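Local coordinates for protein alpha-galactosidase (Thermus thermophilus, PDB 6LCJ) that probably hydrolyses terminal alpha-galactosidic bonds of galacto-oligosaccharides, as a GH36 glycoside hydrolase assembled as a hexamer, at residues E[44-49]-E[142-147]; E[34-39]-E[133-138]; E[56-61]-E[95-100]; E[386-391]-E[458-463]. One frame throughout, in Å; residues are numbered along the deposited sequence.

Interaction 1: residues E[44-49]-E[142-147]; sequences GFFRHG and EVFAAY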
# COMPACT_ATOMS: atom_id res chain seq x y z
N GLY E 44 36.24 5.42 -5.26
CA GLY E 44 35.93 4.04 -4.95
C GLY E 44 35.92 3.78 -3.46
O GLY E 44 36.65 4.41 -2.69
N PHE E 45 35.07 2.84 -3.06
CA PHE E 45 35.04 2.31 -1.70
C PHE E 45 35.41 0.84 -1.75
O PHE E 45 34.88 0.08 -2.58
CB PHE E 45 33.65 2.50 -1.07
CG PHE E 45 33.43 1.71 0.23
CD1 PHE E 45 34.27 1.88 1.33
CD2 PHE E 45 32.38 0.81 0.35
CE1 PHE E 45 34.06 1.17 2.52
CE2 PHE E 45 32.16 0.09 1.54
CZ PHE E 45 33.00 0.27 2.62
N PHE E 46 36.34 0.43 -0.89
CA PHE E 46 36.68 -0.99 -0.80
C PHE E 46 35.64 -1.69 0.08
O PHE E 46 35.57 -1.47 1.30
CB PHE E 46 38.08 -1.20 -0.26
CG PHE E 46 38.43 -2.66 -0.12
CD1 PHE E 46 38.52 -3.47 -1.24
CD2 PHE E 46 38.64 -3.23 1.13
CE1 PHE E 46 38.82 -4.82 -1.11
CE2 PHE E 46 38.95 -4.57 1.26
CZ PHE E 46 39.05 -5.36 0.13
N ARG E 47 34.86 -2.55 -0.54
CA ARG E 47 33.75 -3.23 0.12
C ARG E 47 34.24 -4.63 0.47
O ARG E 47 34.30 -5.50 -0.39
CB ARG E 47 32.54 -3.24 -0.80
CG ARG E 47 31.24 -3.62 -0.12
CD ARG E 47 30.99 -5.12 -0.20
NE ARG E 47 29.73 -5.46 0.45
CZ ARG E 47 29.34 -6.70 0.72
NH1 ARG E 47 30.11 -7.72 0.39
NH2 ARG E 47 28.18 -6.91 1.33
N HIS E 48 34.60 -4.83 1.74
CA HIS E 48 35.06 -6.14 2.20
C HIS E 48 33.90 -6.95 2.80
O HIS E 48 33.39 -6.62 3.88
CB HIS E 48 36.18 -6.01 3.21
CG HIS E 48 36.78 -7.34 3.54
ND1 HIS E 48 36.67 -7.92 4.79
CD2 HIS E 48 37.41 -8.24 2.75
CE1 HIS E 48 37.23 -9.11 4.76
NE2 HIS E 48 37.69 -9.33 3.54
N GLY E 49 33.51 -8.03 2.13
CA GLY E 49 32.47 -8.89 2.64
C GLY E 49 32.90 -9.69 3.86
O GLY E 49 34.08 -9.82 4.20
N GLU E 142 50.76 -1.12 -0.47
CA GLU E 142 51.51 -0.97 0.77
C GLU E 142 50.56 -0.85 1.96
O GLU E 142 50.80 -1.43 3.02
CB GLU E 142 52.45 0.23 0.70
CG GLU E 142 53.45 0.32 1.89
CD GLU E 142 53.85 -1.05 2.50
OE1 GLU E 142 54.36 -1.93 1.75
OE2 GLU E 142 53.66 -1.24 3.74
N VAL E 143 49.46 -0.12 1.77
CA VAL E 143 48.55 0.18 2.86
C VAL E 143 47.85 -1.09 3.35
O VAL E 143 47.72 -1.31 4.57
CB VAL E 143 47.59 1.29 2.37
CG1 VAL E 143 46.16 0.91 2.45
CG2 VAL E 143 47.86 2.61 3.08
N PHE E 144 47.48 -1.99 2.44
CA PHE E 144 46.86 -3.25 2.85
C PHE E 144 47.89 -4.20 3.45
O PHE E 144 47.56 -4.97 4.36
CB PHE E 144 46.15 -3.90 1.67
CG PHE E 144 44.77 -3.39 1.46
CD1 PHE E 144 44.56 -2.24 0.71
CD2 PHE E 144 43.68 -4.02 2.05
CE1 PHE E 144 43.28 -1.74 0.53
CE2 PHE E 144 42.39 -3.54 1.88
CZ PHE E 144 42.19 -2.40 1.12
N ALA E 145 49.12 -4.18 2.94
CA ALA E 145 50.18 -5.00 3.54
C ALA E 145 50.52 -4.53 4.96
O ALA E 145 50.88 -5.35 5.81
CB ALA E 145 51.42 -4.97 2.65
N ALA E 146 50.40 -3.23 5.23
CA ALA E 146 50.71 -2.73 6.56
C ALA E 146 49.60 -3.08 7.55
O ALA E 146 49.88 -3.31 8.73
CB ALA E 146 50.94 -1.22 6.53
N TYR E 147 48.35 -3.12 7.09
CA TYR E 147 47.26 -3.59 7.94
C TYR E 147 47.42 -5.07 8.27
O TYR E 147 47.26 -5.48 9.43
CB TYR E 147 45.91 -3.32 7.25
CG TYR E 147 44.66 -3.81 7.97
CD1 TYR E 147 44.45 -3.57 9.32
CD2 TYR E 147 43.67 -4.50 7.27
CE1 TYR E 147 43.30 -4.01 9.96
CE2 TYR E 147 42.51 -4.95 7.90
CZ TYR E 147 42.33 -4.69 9.24
OH TYR E 147 41.18 -5.14 9.85
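F46 and F144 carry the whole contact through an aromatic T-shaped (edge-to-face) pair. The ring centroids are 5.0 Å apart and the planes stand at 81°, with F46 offering its face and F144 its edge. On the F144 side it is the CE2–CZ end of the ring that arrives: F144 CE2 lies 3.6 Å from F46 CE2, and F144 CZ is 3.6 Å from F46 CD2, so the approach is displaced toward the rim of F46. With CG opposite the backbone N (chi1 178°), the F46 ring is swung off its strand toward the helix, which makes the face accessible to F144.

The apolar surroundings close the pair in. W58 meets the F46 ring, W392 meets the F144 ring, L105 packs on F144, and A95 packs on both rings.

Backbone hydrogen bonds stay within the sheet and within the helix: F46 pairs with A95 of strand 93-97 and R47 with A57 of strand 56-59, while A146 and Y147 bond back to E142 and V143. Geometrically this is a helix laid over one face of an antiparallel sheet: helix 140-149 packs on the seven-stranded sheet of the N-terminal beta-sandwich domain that GH36 enzymes carry ahead of their (β/α)8 barrel.

Interaction 2: residues E[34-39]-E[133-138]; sequences VRVFPP and WFLAYG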
# COMPACT_ATOMS: atom_id res chain seq x y z
N VAL E 34 34.60 5.40 14.97
CA VAL E 34 35.61 6.33 14.50
C VAL E 34 35.18 6.85 13.14
O VAL E 34 34.51 6.16 12.37
CB VAL E 34 37.02 5.70 14.44
CG1 VAL E 34 37.46 5.22 15.82
CG2 VAL E 34 37.07 4.56 13.43
N ARG E 35 35.54 8.10 12.87
CA ARG E 35 35.17 8.76 11.63
C ARG E 35 36.43 9.33 11.01
O ARG E 35 37.16 10.08 11.66
CB ARG E 35 34.14 9.86 11.87
CG ARG E 35 32.87 9.33 12.50
CD ARG E 35 31.68 10.22 12.20
NE ARG E 35 30.46 9.61 12.70
CZ ARG E 35 29.29 10.23 12.79
NH1 ARG E 35 29.19 11.50 12.42
NH2 ARG E 35 28.23 9.58 13.26
N VAL E 36 36.69 8.98 9.76
CA VAL E 36 37.87 9.45 9.03
C VAL E 36 37.37 10.12 7.77
O VAL E 36 36.54 9.56 7.05
CB VAL E 36 38.83 8.29 8.70
CG1 VAL E 36 39.99 8.79 7.88
CG2 VAL E 36 39.32 7.61 9.97
N PHE E 37 37.87 11.34 7.50
CA PHE E 37 37.40 12.05 6.32
C PHE E 37 38.51 12.13 5.30
O PHE E 37 39.63 12.55 5.64
CB PHE E 37 36.91 13.46 6.68
CG PHE E 37 35.84 13.47 7.72
CD1 PHE E 37 34.50 13.49 7.36
CD2 PHE E 37 36.17 13.41 9.07
CE1 PHE E 37 33.52 13.47 8.33
CE2 PHE E 37 35.19 13.38 10.04
CZ PHE E 37 33.87 13.41 9.68
N PRO E 38 38.26 11.71 4.06
CA PRO E 38 39.29 11.77 3.05
C PRO E 38 39.66 13.20 2.73
O PRO E 38 38.80 14.10 2.70
CB PRO E 38 38.63 11.08 1.84
CG PRO E 38 37.18 11.25 2.07
CD PRO E 38 37.00 11.16 3.55
N PRO E 39 40.93 13.46 2.52
CA PRO E 39 41.35 14.78 2.05
C PRO E 39 41.32 14.86 0.54
O PRO E 39 42.10 15.61 -0.06
CB PRO E 39 42.77 14.88 2.61
CG PRO E 39 43.27 13.46 2.57
CD PRO E 39 42.07 12.57 2.79
N TRP E 133 42.04 0.39 15.84
CA TRP E 133 41.91 0.55 14.40
C TRP E 133 43.27 0.86 13.82
O TRP E 133 44.08 1.54 14.45
CB TRP E 133 40.96 1.69 14.02
CG TRP E 133 39.58 1.55 14.52
CD1 TRP E 133 39.10 1.97 15.72
CD2 TRP E 133 38.48 0.95 13.83
NE1 TRP E 133 37.77 1.68 15.82
CE2 TRP E 133 37.36 1.05 14.67
CE3 TRP E 133 38.32 0.35 12.58
CZ2 TRP E 133 36.10 0.57 14.31
CZ3 TRP E 133 37.07 -0.14 12.22
CH2 TRP E 133 35.98 -0.03 13.08
N PHE E 134 43.50 0.39 12.61
CA PHE E 134 44.65 0.80 11.82
C PHE E 134 44.15 1.79 10.79
O PHE E 134 43.13 1.54 10.14
CB PHE E 134 45.32 -0.39 11.14
CG PHE E 134 46.54 -0.00 10.35
CD1 PHE E 134 47.60 0.63 10.97
CD2 PHE E 134 46.61 -0.25 9.00
CE1 PHE E 134 48.72 1.01 10.26
CE2 PHE E 134 47.72 0.12 8.27
CZ PHE E 134 48.79 0.76 8.91
N LEU E 135 44.84 2.92 10.67
CA LEU E 135 44.49 3.92 9.67
C LEU E 135 45.74 4.30 8.91
O LEU E 135 46.78 4.57 9.51
CB LEU E 135 43.85 5.16 10.30
CG LEU E 135 43.79 6.42 9.42
CD1 LEU E 135 42.70 6.28 8.39
CD2 LEU E 135 43.61 7.67 10.26
N ALA E 136 45.65 4.30 7.59
CA ALA E 136 46.81 4.51 6.75
C ALA E 136 46.37 5.16 5.45
O ALA E 136 45.21 5.04 5.03
CB ALA E 136 47.53 3.19 6.49
N TYR E 137 47.30 5.88 4.83
CA TYR E 137 47.07 6.52 3.54
C TYR E 137 48.34 6.36 2.72
O TYR E 137 49.44 6.64 3.21
CB TYR E 137 46.72 8.00 3.70
CG TYR E 137 46.44 8.68 2.39
CD1 TYR E 137 45.64 8.08 1.43
CD2 TYR E 137 46.96 9.94 2.11
CE1 TYR E 137 45.37 8.70 0.22
CE2 TYR E 137 46.69 10.58 0.91
CZ TYR E 137 45.90 9.96 -0.03
OH TYR E 137 45.63 10.59 -1.23
N GLY E 138 48.20 5.89 1.49
CA GLY E 138 49.35 5.59 0.68
C GLY E 138 48.98 4.72 -0.49
O GLY E 138 47.79 4.52 -0.78
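V34 opens the contact by laying both of its methyls against the indole of W133. CG2 sits over one face, 3.7 Å from the centroid of the five-membered ring and only 9° off its normal, a CH-pi contact. CG1 lies over the CD1–NE1 side of the same face, 3.6 Å from W133 CD1. The first torsion of V34 (chi1 -60°) explains this split, because CG1 is turned opposite the carbonyl carbon while CG2 takes the crowded position between N and C. The indole has partners beyond V34: its NE1 donates to the carbonyl of G31, and Y126 meets its ring. A serine in place of W133 would probably leave the V34 methyls without an aromatic face to pack on and the G31 carbonyl without its donor.

The alternate residues R35 and F37 face away from strand 132-137, toward a second subunit. Between them V36 returns to the inner side, meeting L135 tip to tip: V36 CG1 is 3.7 Å and V36 CG2 4.0 Å from L135 CD1. L104 packs on both residues. Further along, P39 comes loosely near Y137.

Strand 33-37 belongs to the six-stranded sheet and strand 132-137 to the seven-stranded one, with CA atoms of V36 and L135 8.6 Å apart. The interface between these sheets is therefore joined here by dispersion and CH-pi contacts alone, and its one indole N-H is paid for by a backbone carbonyl.

Interaction 3: residues E[56-61]-E[95-100]; sequences AAWVDP and ALRGPD
W58 and R97 stack ring on guanidinium across an intervening strand. The first torsion of W58 (chi1 -72°) sets CG opposite the carbonyl carbon and turns the indole toward segment 95-100. R97 runs straight through its first two torsions and then bends at chi3 (-110°), which folds its head group back over the indole. The two planes lie 24° apart, and R97 CZ stands 3.5 Å from the centroid of the W58 five-membered ring, almost directly above it: a cation-pi contact. R97 NH2 comes within 3.1 Å of W58 NE1, but both are donors, so this closeness reflects stacking and not a hydrogen bond. E140 OE1 forms a salt bridge with R97 NH2 and probably helps keep the guanidinium over the ring.

At the other end of the indole, R97 CB packs 3.6 Å from W58 CZ3, and A95 CB lies 3.8 Å from W58 CH2. A leucine at W58 would probably deprive the R97 guanidinium of its stacking surface, leaving it freer to turn, and open a gap beside A95.

Strand 44-48 lies between strands 56-59 and 93-97 and pairs antiparallel with each. The arrangement is a stack spanning next-nearest strands near the 56-59 edge of an antiparallel sheet in the N-terminal beta-sandwich domain.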
# COMPACT_ATOMS: atom_id res chain seq x y z
N ALA E 56 34.18 -9.25 -2.06
CA ALA E 56 35.19 -8.25 -1.76
C ALA E 56 35.59 -7.58 -3.07
O ALA E 56 36.06 -8.26 -3.99
CB ALA E 56 36.41 -8.88 -1.08
N ALA E 57 35.38 -6.27 -3.16
CA ALA E 57 35.66 -5.55 -4.40
C ALA E 57 35.57 -4.06 -4.15
O ALA E 57 35.02 -3.61 -3.14
CB ALA E 57 34.68 -5.95 -5.51
N TRP E 58 36.11 -3.29 -5.10
CA TRP E 58 35.95 -1.84 -5.12
C TRP E 58 34.63 -1.48 -5.79
O TRP E 58 34.34 -1.95 -6.89
CB TRP E 58 37.11 -1.17 -5.88
CG TRP E 58 38.42 -1.19 -5.13
CD1 TRP E 58 39.41 -2.13 -5.22
CD2 TRP E 58 38.86 -0.24 -4.15
NE1 TRP E 58 40.45 -1.81 -4.37
CE2 TRP E 58 40.13 -0.66 -3.70
CE3 TRP E 58 38.30 0.93 -3.62
CZ2 TRP E 58 40.86 0.05 -2.75
CZ3 TRP E 58 39.02 1.63 -2.67
CH2 TRP E 58 40.29 1.18 -2.24
N VAL E 59 33.82 -0.67 -5.12
CA VAL E 59 32.53 -0.27 -5.65
C VAL E 59 32.43 1.26 -5.66
O VAL E 59 33.23 1.97 -5.06
CB VAL E 59 31.34 -0.86 -4.85
CG1 VAL E 59 31.49 -2.35 -4.70
CG2 VAL E 59 31.21 -0.18 -3.49
N ASP E 60 31.41 1.74 -6.37
CA ASP E 60 31.10 3.16 -6.43
C ASP E 60 30.16 3.49 -5.28
O ASP E 60 29.01 3.03 -5.29
CB ASP E 60 30.45 3.49 -7.77
CG ASP E 60 30.24 4.98 -7.99
OD1 ASP E 60 30.38 5.79 -7.04
OD2 ASP E 60 29.90 5.34 -9.14
N PRO E 61 30.59 4.28 -4.29
CA PRO E 61 29.69 4.57 -3.17
C PRO E 61 28.57 5.51 -3.54
O PRO E 61 27.72 5.78 -2.68
CB PRO E 61 30.62 5.22 -2.13
CG PRO E 61 31.93 5.49 -2.83
CD PRO E 61 31.78 5.14 -4.28
N ALA E 95 38.14 1.04 2.69
CA ALA E 95 39.11 1.97 2.14
C ALA E 95 38.43 2.84 1.10
O ALA E 95 37.47 2.43 0.44
CB ALA E 95 40.32 1.24 1.52
N LEU E 96 38.94 4.06 0.98
CA LEU E 96 38.51 5.01 -0.03
C LEU E 96 39.68 5.27 -0.97
O LEU E 96 40.85 5.25 -0.57
CB LEU E 96 38.03 6.33 0.61
CG LEU E 96 36.72 6.24 1.40
CD1 LEU E 96 36.39 7.56 2.10
CD2 LEU E 96 35.56 5.81 0.50
N ARG E 97 39.36 5.51 -2.23
CA ARG E 97 40.35 5.60 -3.29
C ARG E 97 40.45 7.02 -3.81
O ARG E 97 39.47 7.57 -4.33
CB ARG E 97 39.99 4.65 -4.43
CG ARG E 97 41.13 4.39 -5.37
CD ARG E 97 40.65 3.53 -6.50
NE ARG E 97 41.23 2.21 -6.42
CZ ARG E 97 40.65 1.12 -6.89
NH1 ARG E 97 39.48 1.21 -7.51
NH2 ARG E 97 41.27 -0.06 -6.77
N GLY E 98 41.64 7.61 -3.70
CA GLY E 98 41.93 8.89 -4.30
C GLY E 98 42.10 8.75 -5.80
O GLY E 98 42.48 7.68 -6.30
N PRO E 99 41.79 9.82 -6.54
CA PRO E 99 42.02 9.81 -8.00
C PRO E 99 43.39 9.28 -8.44
O PRO E 99 43.52 8.79 -9.57
CB PRO E 99 41.86 11.29 -8.37
CG PRO E 99 40.85 11.81 -7.39
CD PRO E 99 41.00 10.99 -6.11
N ASP E 100 44.40 9.33 -7.57
CA ASP E 100 45.77 8.96 -7.90
C ASP E 100 46.08 7.49 -7.65
O ASP E 100 47.25 7.09 -7.75
CB ASP E 100 46.73 9.82 -7.08
CG ASP E 100 46.33 9.90 -5.62
OD1 ASP E 100 45.11 10.01 -5.35
OD2 ASP E 100 47.23 9.84 -4.75

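Interaction 4: residues E[386-391]-E[458-463]; sequences STLHRL and VRRLGP
R460 is fully extended from CG to NE, with chi2 and chi3 both near 180°, and this straight chain carries its guanidinium across to L388 and L391. The contact joins the C-terminal antiparallel sheet, of which strand 458-462 is an outermost member, to the (β/α)8 barrel domain, where helix 380-388 falls in the chain between strands 352-354 and 398-400.

NH2 of R460 donates to L388 O at 3.1 Å with an N-H...O angle of 157°, and the acceptor lies near the guanidinium plane while the donor lies in the carbonyl plane. The same nitrogen also gives to P463 O at 2.9 Å (167°), so two carbonyls from different parts of the chain grip one NH2. R460 NE adds a longer, bent bond to G462 O, 3.3 Å; together with the NH2 bonds it probably limits rotation of the group. The carbonyl of L388 lies near the C-terminal end of its helix, where the helix dipole would probably favour a cationic partner.

F466 packs on R460, L388 and L391 together, while E141 of helix 140-149 also touches R460. Over one face of the guanidinium sits the L391 side chain, its CD1 3.5 Å from R460 NH1.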
# COMPACT_ATOMS: atom_id res chain seq x y z
N SER E 386 36.62 -12.06 -5.79
CA SER E 386 36.80 -11.86 -4.35
C SER E 386 38.21 -12.24 -3.90
O SER E 386 38.80 -11.56 -3.06
CB SER E 386 35.75 -12.64 -3.57
OG SER E 386 34.49 -11.99 -3.64
N THR E 387 38.74 -13.34 -4.44
CA THR E 387 40.10 -13.77 -4.13
C THR E 387 41.11 -12.68 -4.47
O THR E 387 41.98 -12.35 -3.65
CB THR E 387 40.42 -15.04 -4.89
OG1 THR E 387 39.56 -16.09 -4.44
CG2 THR E 387 41.89 -15.44 -4.71
N LEU E 388 41.00 -12.10 -5.66
CA LEU E 388 41.94 -11.06 -6.06
C LEU E 388 42.01 -9.91 -5.06
O LEU E 388 43.05 -9.25 -4.95
CB LEU E 388 41.57 -10.52 -7.44
CG LEU E 388 42.05 -11.36 -8.62
CD1 LEU E 388 41.28 -11.04 -9.88
CD2 LEU E 388 43.55 -11.15 -8.81
N HIS E 389 40.93 -9.65 -4.31
CA HIS E 389 40.93 -8.54 -3.37
C HIS E 389 41.23 -8.98 -1.95
O HIS E 389 41.09 -8.18 -1.01
CB HIS E 389 39.60 -7.80 -3.40
CG HIS E 389 39.30 -7.17 -4.72
ND1 HIS E 389 38.77 -7.88 -5.78
CD2 HIS E 389 39.48 -5.90 -5.16
CE1 HIS E 389 38.62 -7.07 -6.81
NE2 HIS E 389 39.04 -5.87 -6.46
N ARG E 390 41.63 -10.23 -1.75
CA ARG E 390 41.99 -10.72 -0.43
C ARG E 390 43.39 -11.31 -0.39
O ARG E 390 43.73 -11.99 0.59
CB ARG E 390 40.94 -11.74 0.04
CG ARG E 390 39.65 -11.08 0.48
CD ARG E 390 38.57 -12.10 0.80
NE ARG E 390 37.47 -11.51 1.56
CZ ARG E 390 36.23 -11.97 1.52
NH1 ARG E 390 35.94 -13.02 0.76
NH2 ARG E 390 35.27 -11.39 2.24
N LEU E 391 44.21 -11.07 -1.42
CA LEU E 391 45.54 -11.69 -1.46
C LEU E 391 46.47 -11.11 -0.40
O LEU E 391 47.41 -11.81 0.00
CB LEU E 391 46.14 -11.55 -2.85
CG LEU E 391 45.41 -12.33 -3.95
CD1 LEU E 391 45.96 -12.00 -5.30
CD2 LEU E 391 45.54 -13.83 -3.68
N VAL E 458 55.85 -16.04 -9.37
CA VAL E 458 54.83 -15.06 -9.73
C VAL E 458 55.14 -13.76 -9.00
O VAL E 458 55.61 -13.77 -7.86
CB VAL E 458 53.40 -15.55 -9.38
CG1 VAL E 458 52.35 -14.63 -10.01
CG2 VAL E 458 53.19 -16.95 -9.90
N ARG E 459 54.89 -12.65 -9.68
CA ARG E 459 55.14 -11.33 -9.14
C ARG E 459 53.94 -10.47 -9.48
O ARG E 459 53.35 -10.62 -10.55
CB ARG E 459 56.44 -10.74 -9.73
CG ARG E 459 56.54 -9.22 -9.66
CD ARG E 459 58.00 -8.79 -9.59
NE ARG E 459 58.82 -9.54 -10.53
CZ ARG E 459 59.01 -9.20 -11.80
NH1 ARG E 459 58.42 -8.12 -12.29
NH2 ARG E 459 59.78 -9.95 -12.59
N ARG E 460 53.55 -9.59 -8.56
CA ARG E 460 52.45 -8.68 -8.82
C ARG E 460 52.97 -7.37 -9.39
O ARG E 460 53.83 -6.72 -8.80
CB ARG E 460 51.63 -8.41 -7.56
CG ARG E 460 50.13 -8.30 -7.84
CD ARG E 460 49.33 -8.09 -6.57
NE ARG E 460 47.91 -7.96 -6.85
CZ ARG E 460 46.95 -8.29 -5.98
NH1 ARG E 460 47.29 -8.76 -4.79
NH2 ARG E 460 45.66 -8.16 -6.31
N LEU E 461 52.44 -6.98 -10.55
CA LEU E 461 52.81 -5.73 -11.19
C LEU E 461 51.83 -4.62 -10.89
O LEU E 461 52.20 -3.44 -10.95
CB LEU E 461 52.91 -5.93 -12.70
CG LEU E 461 53.74 -7.16 -13.06
CD1 LEU E 461 53.63 -7.48 -14.54
CD2 LEU E 461 55.19 -6.97 -12.64
N GLY E 462 50.59 -4.97 -10.57
CA GLY E 462 49.57 -4.02 -10.22
C GLY E 462 48.41 -4.76 -9.59
O GLY E 462 48.46 -5.97 -9.38
N PRO E 463 47.34 -4.03 -9.26
CA PRO E 463 46.18 -4.68 -8.62
C PRO E 463 45.61 -5.87 -9.39
O PRO E 463 45.11 -6.82 -8.77
CB PRO E 463 45.16 -3.53 -8.53
CG PRO E 463 46.01 -2.28 -8.50
CD PRO E 463 47.19 -2.57 -9.37

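Interactions 1 and 3 share one sheet and have the closest centres, about 9 Å apart; F46 N packs 3.4 Å from W58 CE3. Interaction 2, about 11 Å from interaction 1 between centres, reaches the same sheet, and V143 CG2 packs 3.5 Å from A136 CB. Toward the barrel, A56 N is 3.2 Å from S386 OG, linking interactions 3 and 4, while H48 NE2 is 3.0 Å from R390 NE. Interactions 2 and 4 do not touch (centres about 23 Å apart). In this apo structure no ligand marks the active site: the first three contacts build the N-terminal domain and its helix, interaction 4 joins barrel to C-terminal sheet, and none can be tied to catalysis from their geometry.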